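Local coordinates for dihydropteroate synthase (PDB 6Q62) that catalyses the condensation of para-aminobenzoate with 6-hydroxymethyl-7,8-dihydropterin diphosphate to form 7,8-dihydropteroate, the precursor of folates, with release of diphosphate, at the 6-chloroguanine site. Numbering follows the deposited sequence.

The 6-chloroguanine site. Residues 101, 120, 122, 142, 144, 190, 193, 195, 220, 222, 226, 261. With 6GU (6-chloroguanine), chain B.
This is the pterin-binding pocket of dihydropteroate synthase, inside the TIM barrel at the C-terminal ends of its strands. The fragment 6-chloroguanine lies in it almost wholly buried, probably standing in for the pterin. Asn120 and Asp190 read the aminopyrimidine edge. Both reach in with CG anti to the backbone N (chi1 168° in Asn120). The Asn120 amide pairs with the ring edge on. Asn120 OD1 takes a nearly straight bond from the 6-chloroguanine amine N2 (2.7 Å), in the carbonyl plane on a lone pair. Asn120 ND2 gives to 6-chloroguanine N3 at 3.0 Å. Asp190 OD2 accepts from 6-chloroguanine N2 at 2.8 Å, from above the carboxylate plane. Asp190 OD2 also lies 2.6 Å from 6-chloroguanine N1, so one of the two would have to carry a proton, which the structure does not show. On the opposite edge, Lys226 NZ donates to 6-chloroguanine N7 (3.2 Å) and sits beside CL6. The extended lysine chain brings the amine there, and the carbonyl oxygens of Phe193 and Gly222 also hold it. Arg261 is extended as far as NE, and chi4 (-83°) lays its guanidinium flat over one purine face, above N9. Arg261 NH1 stands 3.1 Å above the 6-chloroguanine imidazole centroid as a cation-pi contact, while CD packs over the six-membered ring. A salt bridge from NH2 to Asp101 OD2 helps to fix the guanidinium. Water 1 links that oxygen to purine N9. Met144 SD meets the other face at N1 and C2. From that face Phe195 points CE1 and CZ at the imidazole part, planes 79° apart, with Met144 CE against its ring. Asp101, Asn120, Met144, Asp190 and Arg261 come from barrel strands, Phe195, Gly222 and Lys226 from loops at the mouth.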
# COMPACT_ATOMS: atom_id res chain seq x y z
N ASP A 101 24.79 -2.27 9.00
CA ASP A 101 24.61 -0.86 8.69
C ASP A 101 25.63 -0.06 9.50
O ASP A 101 25.43 0.22 10.70
CB ASP A 101 23.17 -0.48 9.04
CG ASP A 101 22.73 0.94 8.84
OD1 ASP A 101 23.58 1.78 8.54
OD2 ASP A 101 21.53 1.21 9.00
N ASN A 120 26.05 -2.04 4.55
CA ASN A 120 25.15 -0.96 4.14
C ASN A 120 25.79 0.30 4.70
O ASN A 120 25.75 0.52 5.90
CB ASN A 120 23.73 -1.20 4.67
CG ASN A 120 22.88 0.02 4.52
OD1 ASN A 120 23.13 0.84 3.64
ND2 ASN A 120 21.87 0.18 5.37
N VAL A 122 25.98 4.31 4.90
CA VAL A 122 25.38 5.62 4.74
C VAL A 122 26.39 6.66 4.22
O VAL A 122 25.96 7.68 3.66
CB VAL A 122 24.64 6.13 6.02
CG1 VAL A 122 23.44 5.25 6.36
CG2 VAL A 122 25.58 6.28 7.22
N VAL A 142 26.18 -1.37 -0.07
CA VAL A 142 25.23 -0.34 -0.47
C VAL A 142 25.94 1.01 -0.36
O VAL A 142 26.42 1.36 0.71
CB VAL A 142 23.96 -0.32 0.43
CG1 VAL A 142 22.98 0.77 -0.03
CG2 VAL A 142 23.28 -1.69 0.48
N MET A 144 25.13 4.78 -0.32
CA MET A 144 24.00 5.69 -0.14
C MET A 144 24.43 7.14 -0.31
O MET A 144 25.60 7.47 -0.08
CB MET A 144 23.42 5.46 1.27
CG MET A 144 21.99 6.02 1.44
SD MET A 144 21.52 6.21 3.18
CE MET A 144 22.34 7.77 3.56
N ASP A 190 21.76 3.80 -3.37
CA ASP A 190 20.58 4.21 -2.64
C ASP A 190 20.57 5.74 -2.63
O ASP A 190 21.58 6.34 -2.22
CB ASP A 190 20.72 3.64 -1.22
CG ASP A 190 19.60 3.95 -0.26
OD1 ASP A 190 18.88 4.94 -0.48
OD2 ASP A 190 19.47 3.23 0.73
N PHE A 193 16.85 8.51 0.96
CA PHE A 193 15.67 9.30 1.31
C PHE A 193 15.75 9.79 2.76
O PHE A 193 16.11 9.03 3.66
CB PHE A 193 14.39 8.47 1.10
CG PHE A 193 14.11 8.17 -0.35
CD1 PHE A 193 13.60 9.15 -1.19
CD2 PHE A 193 14.24 6.88 -0.85
CE1 PHE A 193 13.32 8.87 -2.54
CE2 PHE A 193 13.92 6.59 -2.19
CZ PHE A 193 13.47 7.58 -3.03
N PHE A 195 17.92 11.88 4.12
CA PHE A 195 19.25 12.34 4.55
C PHE A 195 19.60 13.66 3.86
O PHE A 195 20.01 13.65 2.69
CB PHE A 195 20.30 11.28 4.27
CG PHE A 195 20.19 10.08 5.18
CD1 PHE A 195 19.36 9.01 4.86
CD2 PHE A 195 20.94 10.01 6.35
CE1 PHE A 195 19.30 7.89 5.67
CE2 PHE A 195 20.86 8.88 7.18
CZ PHE A 195 20.03 7.83 6.83
N LEU A 220 18.39 0.44 -3.84
CA LEU A 220 17.73 0.24 -2.56
C LEU A 220 16.99 1.53 -2.24
O LEU A 220 17.55 2.62 -2.42
CB LEU A 220 18.79 -0.05 -1.48
CG LEU A 220 18.31 -0.38 -0.06
CD1 LEU A 220 19.35 -1.20 0.67
CD2 LEU A 220 17.91 0.83 0.75
N GLY A 222 14.72 3.34 0.93
CA GLY A 222 14.32 3.27 2.32
C GLY A 222 13.52 4.51 2.70
O GLY A 222 14.11 5.56 2.91
N LYS A 226 9.55 7.48 7.68
CA LYS A 226 10.34 8.70 7.70
C LYS A 226 9.48 9.96 7.78
O LYS A 226 8.28 9.93 7.48
CB LYS A 226 11.30 8.73 6.53
CG LYS A 226 12.39 7.66 6.72
CD LYS A 226 13.48 7.75 5.71
CE LYS A 226 14.63 6.89 6.22
NZ LYS A 226 15.65 6.77 5.18
N ARG A 261 14.04 -1.08 2.21
CA ARG A 261 14.52 -1.12 3.61
C ARG A 261 13.38 -0.67 4.51
O ARG A 261 13.04 0.52 4.55
CB ARG A 261 15.77 -0.23 3.77
CG ARG A 261 16.36 -0.31 5.19
CD ARG A 261 17.67 0.46 5.31
NE ARG A 261 18.18 0.35 6.68
CZ ARG A 261 17.80 1.12 7.70
NH1 ARG A 261 16.90 2.07 7.52
NH2 ARG A 261 18.30 0.92 8.92
CL6 6GU B . 17.21 5.13 3.52
N1 6GU B . 19.12 3.56 3.27
C2 6GU B . 20.20 2.88 3.82
N2 6GU B . 20.95 2.25 2.93
N3 6GU B . 20.54 2.84 5.16
C4 6GU B . 19.71 3.58 5.97
C5 6GU B . 18.60 4.33 5.48
C6 6GU B . 18.40 4.24 4.14
N7 6GU B . 17.98 4.98 6.54
C8 6GU B . 18.74 4.61 7.65
N9 6GU B . 19.77 3.78 7.34
O HOH W 1 21.30 3.80 9.51